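Local atomic coordinates of Ice-binding protein (Flavobacteriaceae bacterium, PDB entry 5UYT), a protein that binds ice and is an antifreeze protein of an Antarctic bacterium, probably attaching to ice crystals and restraining their growth. Residues L305-H310 against F336-N341; T318-K323 against L344-N349; V348-E353 against D375-K380; G369-N374 against G381-N386; V396-R401 against F412-Q417. All blocks are in the same frame, centred on the assembly; numbering follows the deposited sequence.

Interaction 1 (L305-H310 against F336-N341); sequences LVLTPH and FVIKIN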
# COMPACT_ATOMS: atom_id res chain seq x y z
N LEU A 305 2.22 1.25 -7.26
CA LEU A 305 1.91 1.60 -5.89
C LEU A 305 1.36 0.35 -5.21
O LEU A 305 0.60 -0.42 -5.82
CB LEU A 305 0.81 2.68 -5.87
CG LEU A 305 0.28 3.31 -4.58
CD1 LEU A 305 1.39 4.03 -3.79
CD2 LEU A 305 -0.86 4.29 -4.94
N VAL A 306 1.75 0.16 -3.95
CA VAL A 306 1.18 -0.91 -3.13
C VAL A 306 0.50 -0.25 -1.94
O VAL A 306 1.10 0.62 -1.27
CB VAL A 306 2.29 -1.88 -2.63
CG1 VAL A 306 1.70 -3.02 -1.79
CG2 VAL A 306 3.07 -2.45 -3.81
N LEU A 307 -0.73 -0.69 -1.66
CA LEU A 307 -1.52 -0.21 -0.54
C LEU A 307 -1.79 -1.36 0.46
O LEU A 307 -1.61 -2.54 0.13
CB LEU A 307 -2.84 0.40 -1.04
CG LEU A 307 -2.69 1.59 -2.03
CD1 LEU A 307 -4.09 2.12 -2.44
CD2 LEU A 307 -1.82 2.72 -1.44
N THR A 308 -2.17 -0.98 1.69
CA THR A 308 -2.43 -1.90 2.80
C THR A 308 -3.83 -1.58 3.37
O THR A 308 -4.47 -0.59 2.96
CB THR A 308 -1.33 -1.78 3.87
OG1 THR A 308 -1.08 -0.40 4.18
CG2 THR A 308 -0.04 -2.46 3.38
N PRO A 309 -4.34 -2.44 4.30
CA PRO A 309 -5.74 -2.26 4.69
C PRO A 309 -5.97 -0.96 5.48
O PRO A 309 -5.47 -0.81 6.61
CB PRO A 309 -6.02 -3.49 5.58
CG PRO A 309 -5.05 -4.51 5.08
CD PRO A 309 -3.80 -3.71 4.81
N HIS A 310 -6.69 -0.02 4.84
CA HIS A 310 -6.92 1.34 5.34
C HIS A 310 -8.09 1.93 4.55
O HIS A 310 -8.46 1.40 3.50
CB HIS A 310 -5.71 2.26 5.06
CG HIS A 310 -4.50 2.00 5.90
ND1 HIS A 310 -3.38 1.37 5.39
CD2 HIS A 310 -4.22 2.28 7.20
CE1 HIS A 310 -2.45 1.29 6.34
NE2 HIS A 310 -2.94 1.82 7.45
N PHE A 336 -10.28 -2.73 2.18
CA PHE A 336 -9.62 -1.57 1.60
C PHE A 336 -10.71 -0.65 1.11
O PHE A 336 -11.59 -1.07 0.33
CB PHE A 336 -8.79 -2.00 0.40
CG PHE A 336 -7.75 -3.04 0.71
CD1 PHE A 336 -6.42 -2.66 0.88
CD2 PHE A 336 -8.10 -4.40 0.80
CE1 PHE A 336 -5.44 -3.63 1.15
CE2 PHE A 336 -7.12 -5.36 1.07
CZ PHE A 336 -5.81 -4.98 1.24
N VAL A 337 -10.67 0.61 1.52
CA VAL A 337 -11.61 1.57 0.96
C VAL A 337 -10.82 2.70 0.31
O VAL A 337 -9.92 3.27 0.92
CB VAL A 337 -12.58 2.12 2.03
CG1 VAL A 337 -13.38 3.31 1.47
CG2 VAL A 337 -13.55 1.02 2.51
N ILE A 338 -11.15 3.02 -0.94
CA ILE A 338 -10.43 4.08 -1.69
C ILE A 338 -11.45 5.15 -2.06
O ILE A 338 -12.34 4.91 -2.88
CB ILE A 338 -9.73 3.50 -2.95
CG1 ILE A 338 -8.68 2.46 -2.47
CG2 ILE A 338 -9.01 4.61 -3.75
CD1 ILE A 338 -8.06 1.62 -3.56
N LYS A 339 -11.38 6.29 -1.38
CA LYS A 339 -12.32 7.39 -1.62
C LYS A 339 -11.66 8.32 -2.64
O LYS A 339 -10.52 8.76 -2.43
CB LYS A 339 -12.57 8.19 -0.31
CG LYS A 339 -13.14 7.38 0.84
CD LYS A 339 -13.62 8.29 1.97
CE LYS A 339 -12.43 8.87 2.71
NZ LYS A 339 -12.90 9.75 3.82
N ILE A 340 -12.38 8.67 -3.69
CA ILE A 340 -11.82 9.55 -4.75
C ILE A 340 -12.72 10.78 -4.86
O ILE A 340 -13.94 10.63 -5.09
CB ILE A 340 -11.72 8.78 -6.11
CG1 ILE A 340 -10.70 7.63 -6.00
CG2 ILE A 340 -11.38 9.75 -7.25
CD1 ILE A 340 -10.67 6.72 -7.24
N ASN A 341 -12.16 11.98 -4.64
CA ASN A 341 -12.94 13.21 -4.71
C ASN A 341 -12.79 13.81 -6.12
O ASN A 341 -12.08 14.82 -6.34
CB ASN A 341 -12.49 14.17 -3.59
CG ASN A 341 -13.31 15.44 -3.54
OD1 ASN A 341 -14.42 15.49 -4.08
ND2 ASN A 341 -12.78 16.47 -2.89

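Interaction 2 (T318-K323 against L344-N349); sequences TVLNGK and LSTTVN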
# COMPACT_ATOMS: atom_id res chain seq x y z
N THR A 318 -8.66 11.17 -10.39
CA THR A 318 -7.62 10.18 -10.23
C THR A 318 -7.42 9.45 -11.55
O THR A 318 -8.40 9.13 -12.24
CB THR A 318 -8.06 9.19 -9.15
OG1 THR A 318 -8.07 9.86 -7.88
CG2 THR A 318 -7.14 7.94 -9.10
N VAL A 319 -6.15 9.23 -11.91
CA VAL A 319 -5.84 8.44 -13.09
C VAL A 319 -5.08 7.20 -12.60
O VAL A 319 -4.05 7.33 -11.93
CB VAL A 319 -4.94 9.23 -14.08
CG1 VAL A 319 -4.58 8.37 -15.29
CG2 VAL A 319 -5.67 10.49 -14.54
N LEU A 320 -5.61 6.01 -12.88
CA LEU A 320 -4.85 4.79 -12.60
C LEU A 320 -3.99 4.48 -13.83
O LEU A 320 -4.52 4.11 -14.91
CB LEU A 320 -5.80 3.61 -12.31
CG LEU A 320 -5.11 2.24 -12.17
CD1 LEU A 320 -4.13 2.25 -11.00
CD2 LEU A 320 -6.12 1.09 -11.98
N ASN A 321 -2.67 4.65 -13.68
CA ASN A 321 -1.73 4.34 -14.76
C ASN A 321 -1.08 3.03 -14.38
O ASN A 321 -0.36 2.96 -13.36
CB ASN A 321 -0.63 5.42 -14.91
CG ASN A 321 0.28 5.18 -16.14
OD1 ASN A 321 0.54 4.04 -16.56
ND2 ASN A 321 0.77 6.29 -16.74
N GLY A 322 -1.35 1.98 -15.17
CA GLY A 322 -0.70 0.72 -14.89
C GLY A 322 -1.31 0.09 -13.65
O GLY A 322 -2.53 0.07 -13.50
N LYS A 323 -0.45 -0.40 -12.77
CA LYS A 323 -0.89 -1.26 -11.69
C LYS A 323 -0.92 -0.61 -10.32
O LYS A 323 0.03 0.11 -9.95
CB LYS A 323 0.08 -2.46 -11.60
CG LYS A 323 -0.30 -3.46 -10.49
CD LYS A 323 0.48 -4.76 -10.50
CE LYS A 323 1.97 -4.57 -10.35
NZ LYS A 323 2.69 -5.89 -10.23
N LEU A 344 -12.75 9.13 -11.91
CA LEU A 344 -11.71 8.10 -12.02
C LEU A 344 -11.56 7.72 -13.49
O LEU A 344 -12.57 7.43 -14.16
CB LEU A 344 -12.10 6.84 -11.22
CG LEU A 344 -11.21 5.62 -11.48
CD1 LEU A 344 -9.74 5.91 -11.10
CD2 LEU A 344 -11.74 4.37 -10.75
N SER A 345 -10.33 7.72 -14.00
CA SER A 345 -10.07 7.23 -15.36
C SER A 345 -8.82 6.36 -15.28
O SER A 345 -8.14 6.35 -14.25
CB SER A 345 -9.87 8.39 -16.36
OG SER A 345 -8.73 9.18 -15.99
N THR A 346 -8.51 5.64 -16.36
CA THR A 346 -7.34 4.73 -16.33
C THR A 346 -6.63 4.77 -17.67
O THR A 346 -7.19 5.20 -18.68
CB THR A 346 -7.70 3.25 -16.00
OG1 THR A 346 -8.21 2.57 -17.17
CG2 THR A 346 -8.77 3.11 -14.87
N THR A 347 -5.42 4.24 -17.67
CA THR A 347 -4.74 3.91 -18.92
C THR A 347 -5.28 2.59 -19.49
O THR A 347 -5.90 1.78 -18.75
CB THR A 347 -3.23 3.78 -18.73
OG1 THR A 347 -2.94 2.77 -17.78
CG2 THR A 347 -2.63 5.15 -18.22
N VAL A 348 -5.05 2.34 -20.77
CA VAL A 348 -5.22 0.96 -21.28
C VAL A 348 -4.33 0.02 -20.46
O VAL A 348 -3.28 0.43 -19.93
CB VAL A 348 -4.98 0.82 -22.80
CG1 VAL A 348 -5.93 1.76 -23.56
CG2 VAL A 348 -3.50 1.13 -23.17
N ASN A 349 -4.77 -1.23 -20.32
CA ASN A 349 -3.99 -2.27 -19.61
C ASN A 349 -3.77 -1.94 -18.13
O ASN A 349 -2.89 -2.57 -17.49
CB ASN A 349 -2.58 -2.45 -20.23
CG ASN A 349 -2.55 -3.24 -21.53
OD1 ASN A 349 -1.56 -3.11 -22.34
ND2 ASN A 349 -3.50 -4.11 -21.72
O HOH W 1 -9.49 11.18 -14.11

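Interaction 3 (V348-E353 against D375-K380); sequences VNASVE and DYTKFK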
# COMPACT_ATOMS: atom_id res chain seq x y z
N VAL A 348 -5.05 2.34 -20.77
CA VAL A 348 -5.22 0.96 -21.28
C VAL A 348 -4.33 0.02 -20.46
O VAL A 348 -3.28 0.43 -19.93
CB VAL A 348 -4.98 0.82 -22.80
CG1 VAL A 348 -5.93 1.76 -23.56
CG2 VAL A 348 -3.50 1.13 -23.17
N ASN A 349 -4.77 -1.23 -20.32
CA ASN A 349 -3.99 -2.27 -19.61
C ASN A 349 -3.77 -1.94 -18.13
O ASN A 349 -2.89 -2.57 -17.49
CB ASN A 349 -2.58 -2.45 -20.23
CG ASN A 349 -2.55 -3.24 -21.53
OD1 ASN A 349 -1.56 -3.11 -22.34
ND2 ASN A 349 -3.50 -4.11 -21.72
N ALA A 350 -4.54 -1.01 -17.56
CA ALA A 350 -4.38 -0.74 -16.12
C ALA A 350 -4.84 -1.98 -15.32
O ALA A 350 -5.57 -2.83 -15.85
CB ALA A 350 -5.15 0.52 -15.69
N SER A 351 -4.43 -2.08 -14.05
CA SER A 351 -4.81 -3.26 -13.28
C SER A 351 -4.87 -2.96 -11.81
O SER A 351 -4.16 -2.07 -11.31
CB SER A 351 -3.88 -4.49 -13.56
OG SER A 351 -2.50 -4.22 -13.23
N VAL A 352 -5.71 -3.72 -11.14
CA VAL A 352 -5.76 -3.77 -9.67
C VAL A 352 -5.37 -5.20 -9.34
O VAL A 352 -6.03 -6.14 -9.79
CB VAL A 352 -7.19 -3.46 -9.16
CG1 VAL A 352 -7.25 -3.55 -7.62
CG2 VAL A 352 -7.64 -2.08 -9.67
N GLU A 353 -4.29 -5.39 -8.56
CA GLU A 353 -3.90 -6.73 -8.18
C GLU A 353 -3.98 -6.90 -6.67
O GLU A 353 -3.89 -5.93 -5.93
CB GLU A 353 -2.48 -7.04 -8.71
CG GLU A 353 -2.42 -6.89 -10.24
CD GLU A 353 -3.20 -7.94 -11.04
OE1 GLU A 353 -3.56 -9.00 -10.47
OE2 GLU A 353 -3.43 -7.71 -12.28
N ASP A 375 -9.54 0.49 -22.11
CA ASP A 375 -9.51 -0.84 -22.74
C ASP A 375 -8.59 -1.81 -21.99
O ASP A 375 -7.44 -1.47 -21.65
CB ASP A 375 -8.97 -0.80 -24.18
CG ASP A 375 -9.69 0.20 -25.10
OD1 ASP A 375 -10.47 1.06 -24.65
OD2 ASP A 375 -9.42 0.10 -26.32
N TYR A 376 -9.07 -3.02 -21.78
CA TYR A 376 -8.25 -4.12 -21.22
C TYR A 376 -7.76 -3.85 -19.80
O TYR A 376 -6.80 -4.46 -19.33
CB TYR A 376 -7.13 -4.59 -22.22
CG TYR A 376 -7.78 -5.22 -23.41
CD1 TYR A 376 -8.27 -6.51 -23.32
CD2 TYR A 376 -8.03 -4.47 -24.57
CE1 TYR A 376 -8.93 -7.10 -24.38
CE2 TYR A 376 -8.71 -5.06 -25.66
CZ TYR A 376 -9.18 -6.35 -25.53
OH TYR A 376 -9.86 -6.94 -26.59
N THR A 377 -8.47 -2.99 -19.09
CA THR A 377 -8.21 -2.82 -17.64
C THR A 377 -8.74 -4.03 -16.85
O THR A 377 -9.77 -4.59 -17.21
CB THR A 377 -8.84 -1.52 -17.17
OG1 THR A 377 -8.07 -0.45 -17.78
CG2 THR A 377 -8.83 -1.41 -15.64
N LYS A 378 -7.97 -4.47 -15.86
CA LYS A 378 -8.36 -5.58 -14.99
C LYS A 378 -8.69 -4.94 -13.66
O LYS A 378 -7.77 -4.62 -12.86
CB LYS A 378 -7.25 -6.65 -14.87
CG LYS A 378 -6.98 -7.34 -16.21
CD LYS A 378 -5.91 -8.41 -16.12
CE LYS A 378 -5.91 -9.22 -17.42
NZ LYS A 378 -4.78 -10.17 -17.37
N PHE A 379 -9.98 -4.73 -13.42
CA PHE A 379 -10.40 -3.98 -12.24
C PHE A 379 -10.96 -4.93 -11.19
O PHE A 379 -11.55 -5.98 -11.54
CB PHE A 379 -11.45 -2.87 -12.60
CG PHE A 379 -11.34 -1.64 -11.70
CD1 PHE A 379 -10.33 -0.70 -11.94
CD2 PHE A 379 -12.18 -1.46 -10.60
CE1 PHE A 379 -10.16 0.42 -11.11
CE2 PHE A 379 -12.01 -0.35 -9.76
CZ PHE A 379 -11.01 0.58 -10.01
N LYS A 380 -10.77 -4.59 -9.90
CA LYS A 380 -11.23 -5.46 -8.81
C LYS A 380 -11.87 -4.61 -7.72
O LYS A 380 -11.38 -3.51 -7.42
CB LYS A 380 -10.07 -6.31 -8.23
CG LYS A 380 -9.53 -7.28 -9.30
CD LYS A 380 -8.50 -8.27 -8.80
CE LYS A 380 -7.91 -9.10 -9.95
NZ LYS A 380 -7.34 -8.25 -11.07
O HOH W 2 -4.77 -5.12 -17.50

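Interaction 4 (G369-N374 against G381-N386); sequences GAVDLN and GSVIGN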
# COMPACT_ATOMS: atom_id res chain seq x y z
N GLY A 369 -17.77 11.24 -8.90
CA GLY A 369 -17.68 11.70 -10.26
C GLY A 369 -17.82 10.56 -11.26
O GLY A 369 -18.23 9.45 -10.91
N ALA A 370 -17.49 10.85 -12.51
CA ALA A 370 -17.53 9.84 -13.59
C ALA A 370 -16.50 8.73 -13.38
O ALA A 370 -15.50 8.91 -12.66
CB ALA A 370 -17.30 10.52 -14.95
N VAL A 371 -16.77 7.57 -13.97
CA VAL A 371 -15.84 6.41 -13.89
C VAL A 371 -15.60 5.95 -15.33
O VAL A 371 -16.56 5.67 -16.04
CB VAL A 371 -16.47 5.26 -13.08
CG1 VAL A 371 -15.60 3.99 -13.12
CG2 VAL A 371 -16.70 5.71 -11.61
N ASP A 372 -14.35 5.89 -15.74
CA ASP A 372 -14.04 5.42 -17.10
C ASP A 372 -12.93 4.40 -16.98
O ASP A 372 -11.81 4.73 -16.53
CB ASP A 372 -13.61 6.60 -17.95
CG ASP A 372 -13.41 6.22 -19.41
OD1 ASP A 372 -13.00 5.07 -19.68
OD2 ASP A 372 -13.66 7.08 -20.28
N LEU A 373 -13.25 3.15 -17.28
CA LEU A 373 -12.24 2.06 -17.21
C LEU A 373 -11.76 1.83 -18.62
O LEU A 373 -12.58 1.48 -19.49
CB LEU A 373 -12.83 0.77 -16.59
CG LEU A 373 -13.35 1.01 -15.15
CD1 LEU A 373 -13.81 -0.34 -14.63
CD2 LEU A 373 -12.26 1.60 -14.23
N ASN A 374 -10.50 2.15 -18.90
CA ASN A 374 -9.98 2.12 -20.30
C ASN A 374 -9.74 0.68 -20.79
O ASN A 374 -9.75 -0.26 -19.98
CB ASN A 374 -8.69 2.95 -20.34
CG ASN A 374 -8.50 3.68 -21.65
OD1 ASN A 374 -9.05 3.28 -22.68
ND2 ASN A 374 -7.67 4.74 -21.63
N GLY A 381 -12.94 -5.13 -7.16
CA GLY A 381 -13.63 -4.47 -6.04
C GLY A 381 -14.97 -3.90 -6.48
O GLY A 381 -15.36 -4.05 -7.64
N SER A 382 -15.66 -3.25 -5.54
CA SER A 382 -16.97 -2.67 -5.84
C SER A 382 -16.81 -1.15 -5.99
O SER A 382 -16.43 -0.46 -5.03
CB SER A 382 -17.95 -2.98 -4.70
OG SER A 382 -18.21 -4.37 -4.67
N VAL A 383 -17.09 -0.64 -7.19
CA VAL A 383 -16.94 0.79 -7.46
C VAL A 383 -18.32 1.38 -7.33
O VAL A 383 -19.29 0.89 -7.94
CB VAL A 383 -16.48 1.08 -8.91
CG1 VAL A 383 -16.35 2.60 -9.10
CG2 VAL A 383 -15.18 0.38 -9.22
N ILE A 384 -18.42 2.42 -6.52
CA ILE A 384 -19.68 3.15 -6.41
C ILE A 384 -19.42 4.58 -6.76
O ILE A 384 -18.85 5.34 -5.96
CB ILE A 384 -20.26 3.09 -5.01
CG1 ILE A 384 -20.33 1.65 -4.52
CG2 ILE A 384 -21.64 3.76 -5.01
CD1 ILE A 384 -21.07 1.51 -3.21
N GLY A 385 -19.84 4.93 -7.97
CA GLY A 385 -19.69 6.26 -8.51
C GLY A 385 -20.91 7.08 -8.14
O GLY A 385 -21.93 6.55 -7.68
N ASN A 386 -20.77 8.39 -8.34
CA ASN A 386 -21.79 9.35 -7.91
C ASN A 386 -21.83 10.50 -8.90
O ASN A 386 -20.79 11.15 -9.12
CB ASN A 386 -21.43 9.90 -6.53
CG ASN A 386 -22.47 10.89 -6.00
OD1 ASN A 386 -22.12 12.01 -5.61
ND2 ASN A 386 -23.73 10.46 -5.93

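Interaction 5 (V396-R401 against F412-Q417); sequences VEIEGR and FGINAQ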
# COMPACT_ATOMS: atom_id res chain seq x y z
N VAL A 396 -12.43 -4.92 -20.84
CA VAL A 396 -12.26 -4.75 -19.39
C VAL A 396 -12.77 -6.01 -18.68
O VAL A 396 -13.82 -6.58 -19.09
CB VAL A 396 -13.02 -3.50 -18.90
CG1 VAL A 396 -13.15 -3.52 -17.36
CG2 VAL A 396 -12.26 -2.24 -19.32
N GLU A 397 -12.04 -6.45 -17.63
CA GLU A 397 -12.49 -7.56 -16.78
C GLU A 397 -12.73 -6.94 -15.42
O GLU A 397 -11.89 -6.18 -14.93
CB GLU A 397 -11.37 -8.62 -16.68
CG GLU A 397 -11.08 -9.26 -18.04
CD GLU A 397 -9.88 -10.20 -18.03
OE1 GLU A 397 -9.26 -10.37 -16.97
OE2 GLU A 397 -9.59 -10.77 -19.11
N ILE A 398 -13.89 -7.24 -14.83
CA ILE A 398 -14.23 -6.77 -13.48
C ILE A 398 -14.50 -8.00 -12.58
O ILE A 398 -15.29 -8.89 -12.93
CB ILE A 398 -15.50 -5.87 -13.53
CG1 ILE A 398 -15.17 -4.49 -14.15
CG2 ILE A 398 -16.14 -5.66 -12.13
CD1 ILE A 398 -16.30 -4.04 -15.05
N GLU A 399 -13.79 -8.06 -11.45
CA GLU A 399 -14.11 -9.01 -10.38
C GLU A 399 -14.63 -8.10 -9.28
O GLU A 399 -13.86 -7.46 -8.56
CB GLU A 399 -12.87 -9.78 -9.94
CG GLU A 399 -13.07 -10.82 -8.87
CD GLU A 399 -11.75 -11.43 -8.41
OE1 GLU A 399 -10.70 -11.13 -9.04
OE2 GLU A 399 -11.76 -12.25 -7.43
N GLY A 400 -15.95 -8.02 -9.20
CA GLY A 400 -16.57 -7.04 -8.28
C GLY A 400 -17.79 -6.48 -8.99
O GLY A 400 -18.56 -7.21 -9.56
N ARG A 401 -17.97 -5.15 -8.94
CA ARG A 401 -19.16 -4.54 -9.55
C ARG A 401 -18.88 -3.09 -9.88
O ARG A 401 -18.02 -2.48 -9.28
CB ARG A 401 -20.43 -4.67 -8.69
CG ARG A 401 -20.28 -4.40 -7.22
CD ARG A 401 -21.54 -4.82 -6.42
NE ARG A 401 -21.74 -6.27 -6.21
CZ ARG A 401 -21.00 -7.04 -5.41
NH1 ARG A 401 -19.94 -6.54 -4.70
NH2 ARG A 401 -21.31 -8.33 -5.26
N PHE A 412 -18.70 -2.02 -23.24
CA PHE A 412 -18.27 -2.47 -24.56
C PHE A 412 -17.47 -3.78 -24.41
O PHE A 412 -16.32 -3.75 -23.97
CB PHE A 412 -17.39 -1.38 -25.22
CG PHE A 412 -18.12 -0.10 -25.49
CD1 PHE A 412 -18.79 0.10 -26.70
CD2 PHE A 412 -18.15 0.92 -24.55
CE1 PHE A 412 -19.49 1.29 -26.96
CE2 PHE A 412 -18.86 2.09 -24.79
CZ PHE A 412 -19.53 2.30 -26.01
N GLY A 413 -18.08 -4.93 -24.73
CA GLY A 413 -17.29 -6.16 -24.83
C GLY A 413 -16.52 -6.47 -23.56
O GLY A 413 -15.30 -6.76 -23.62
N ILE A 414 -17.22 -6.50 -22.43
CA ILE A 414 -16.57 -6.67 -21.11
C ILE A 414 -16.92 -8.04 -20.51
O ILE A 414 -17.81 -8.74 -21.01
CB ILE A 414 -16.95 -5.55 -20.11
CG1 ILE A 414 -18.41 -5.67 -19.63
CG2 ILE A 414 -16.70 -4.15 -20.72
CD1 ILE A 414 -18.69 -4.70 -18.46
N ASN A 415 -16.20 -8.41 -19.44
CA ASN A 415 -16.51 -9.61 -18.68
C ASN A 415 -16.53 -9.22 -17.22
O ASN A 415 -15.50 -8.82 -16.67
CB ASN A 415 -15.52 -10.73 -18.98
CG ASN A 415 -15.98 -12.07 -18.42
OD1 ASN A 415 -16.09 -13.10 -19.15
ND2 ASN A 415 -16.24 -12.08 -17.16
N ALA A 416 -17.71 -9.25 -16.60
CA ALA A 416 -17.82 -8.69 -15.25
C ALA A 416 -18.49 -9.72 -14.37
O ALA A 416 -19.58 -10.20 -14.70
CB ALA A 416 -18.64 -7.39 -15.29
N GLN A 417 -17.85 -10.04 -13.24
CA GLN A 417 -18.32 -11.10 -12.38
C GLN A 417 -18.37 -10.65 -10.94
O GLN A 417 -17.36 -10.26 -10.38
CB GLN A 417 -17.42 -12.36 -12.50
CG GLN A 417 -17.45 -12.96 -13.94
CD GLN A 417 -16.48 -14.12 -14.15
OE1 GLN A 417 -15.77 -14.17 -15.19
NE2 GLN A 417 -16.46 -15.03 -13.23

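Interaction 1 (L305-H310 against F336-N341)
The Phe-336 ring has Pro-309 CB over one face; the two side chains run side by side, pointing the same way, and Pro-309 CG comes within 3.9 Å of Phe-336 CZ. Pro-309 CA makes an off-centre CH-pi contact, 4.2 Å from the ring centroid of Phe-336 and 30° off its normal. Phe-336 CG lies anti to the carbonyl carbon (chi1 -58°); from there the ring extends to the other segment, its CE1 3.4 Å from Thr-308 C, approached obliquely. Leu-307 and Ile-338 cross at a slant and touch through their CD1 atoms at 4.2 Å. One backbone bond ties the segments, Val-337 N to His-310 O at 3.1 Å, almost straight (174°). Around it, Thr-308 OG1 is hydrogen-bonded to Asp-47, and His-310 ND1 to the Tyr-312 hydroxyl. Because strand 311-314 then runs parallel to 336-340, this is the approach to a coil-to-coil pairing, as expected at a corner of a right-handed beta-solenoid.

Interaction 2 (T318-K323 against L344-N349)
Thr-318, Val-319 and Leu-320 run parallel to Leu-344, Ser-345 and Thr-346, residue for residue, with the short strand axes 4.6 Å apart and 27° from parallel. Three backbone hydrogen bonds establish the register: Ser-345 N to Thr-318 O (3.0 Å), Leu-320 N to Ser-345 O (2.9 Å), and Thr-347 N to Leu-320 O. CA-H...O contacts reinforce them, the shortest joining Thr-346 CA to Leu-320 O at 3.2 Å.

Side-chain packing falls on both faces. On one, Thr-318 CG2 meets Leu-344 CD1 at 3.9 Å, and Leu-320 CB meets Thr-346 CG2 at 4.0 Å. On the other, the Val-319 CG2 methyl lies against the Ser-345 hydroxyl oxygen. Beyond the strands, Thr-347 CG2 comes to 3.6 Å from Asn-321 CG, the two side chains crossing at a slant; CG2 is placed there by lying anti to the carbonyl carbon.

Among polar groups, a water donates to Thr-318 O and also bonds Ser-345 OG, bridging the strands. Thr-346 OG1 donates to Thr-347 O at 2.9 Å from above the carbonyl plane, and is also hydrogen-bonded to Asn-374 N and Thr-377 OG1.

Further strands and loops flank the pair on both edges: Val-319 bonds Pro-298 through the backbone, while Leu-344 bonds Ala-370 and Asp-372, leading to strand 371-373. Past the turn, Gly-322 bonds Ser-351 at the start of strand 351-355.

Interaction 3 (V348-E353 against D375-K380)
Asn-349 N donates to Asp-375 O at 3.0 Å, the first of three backbone bonds that step along this contact. Ala-350 O takes two donors, Lys-378 N at 2.9 Å and a water; the same water donates to Tyr-376 O, so both carbonyls are bridged. Val-352 N then reaches Lys-378 O at 2.8 Å, nearly in line with the C=O bond. Asn-349 and Tyr-376 both have positive phi (63°), the same turn conformation on successive coils, which fits a corner of the beta-solenoid. Beyond it the short axes of strands 351-353 and 378-380 diverge by 48°, and Ser-351 with Lys-378 forms a single bridge. Here the Lys-380 chain slides past Val-352 in the opposite direction and is bent at its last torsion, so that NZ donates to Val-352 O at 2.8 Å. Its salt bridge to Glu-353 OE1 is long, 3.9 Å from NZ. Val-352 CG2 sits over the face of the Phe-379 ring, offset toward its rim. Thr-377 OG1, 3.7 Å from Ala-350 CB, is hydrogen-bonded to Asn-374 O and Thr-346 OG1, while Lys-380 O accepts Trp-365 NE1.

Interaction 4 (G369-N374 against G381-N386)
Between Gly-369 and Asn-386 the flat groups that meet are backbone peptides, and no ring takes part. Gly-369 N comes to 3.0 Å from Asn-386 O, but the angle is too poor for a hydrogen bond. The carbonyl O of Gly-369 lies 4.3 Å from Gly-385 CA. Gly-369 has backbone angles (phi 159°, psi -167°) that call for glycine, since a CB here would jam against the carbonyl O of the residue before.

From this point the segments separate, and side chains take over. Val-371 and Val-383 slide past each other in opposite directions, touching through Val-371 CG2 and Val-383 CG1 at 4.0 Å. CG1 of Val-383 lies anti to the backbone N (chi1 180°), which puts that methyl toward Val-371. The same Val-371 CG2 also faces Gly-385 CA at 4.3 Å, the lack of a side chain at Gly-385 leaving room for it. With no hydrogen bond across it, the contact is mainly apolar packing between two faces of the solenoid, within its core.

Val-371 and Leu-373 hydrogen-bond through the backbone to Ile-391 of strand 390-392. Strand 382-385 lies between 363-367 and 397-404; Val-383 touches Trp-365 and Val-367. On its other side, Ile-384 packs on Leu-279, Ala-282 and Tyr-283 of helix 270-288.

Interaction 5 (V396-R401 against F412-Q417)
Parallel pairing between strands of successive solenoid coils joins Glu-397, Ile-398 and Glu-399 to Asn-415, Ala-416 and Gln-417. Four backbone hydrogen bonds alternate in direction: Asn-415 N to Val-396 O, Ile-398 N to Asn-415 O, Gln-417 N to Ile-398 O, and Gly-400 N to Gln-417 O. The third is the shortest, with Gln-417 N 2.8 Å from Ile-398 O. The segments' end-to-end directions differ by 19°, and the last bond falls where the chain turns a corner at Glu-399 and Gly-400; the backbone angles of Gly-400 (phi 141°) call for glycine.

On the inner face, Ile-398 CB meets Ala-416 CB at 3.9 Å. Ile-398 CD1 lies 4.2 Å from Ile-414 CD1, and Val-396 CB is equally far from Ile-414 CG2. Ile-398 and Ile-414 both also touch Ile-392 of strand 390-392. On the outer face, Asn-415 ND2 donates to a lone pair of Gln-417 OE1 at 2.9 Å, although that oxygen is tilted out of the Asn-415 amide plane. Glu-397 and Glu-399 share this face and touch Lys-378 and Lys-380 of the preceding coil. The chemistry thus divides by face: aliphatic groups pack inward, amides and carboxylates lie on the outer face, and every hydrogen bond between the segments is backbone to backbone.

Overall arrangement
From the N-terminal end, interaction 1 joins 305-310 to 336-341, closing a loop of 25 residues. Interaction 2 starts inside that loop, at 318-323, and ends beyond it, at 344-349, so the two cross; Ile-340 packs on Thr-318. Interaction 3 begins where interaction 2 ends, the two sharing Val-348 and Asn-349. It crosses interaction 4, whose first segment, 369-374, precedes 375-380 directly; Phe-379 meets Leu-373. Interaction 5 follows in series and closes the shortest loop but one, after interaction 4. Backbone bonds from Thr-377 and Phe-379 to Glu-397 carry interaction 3 on into interaction 5, so successive coils and different solenoid faces are tied together.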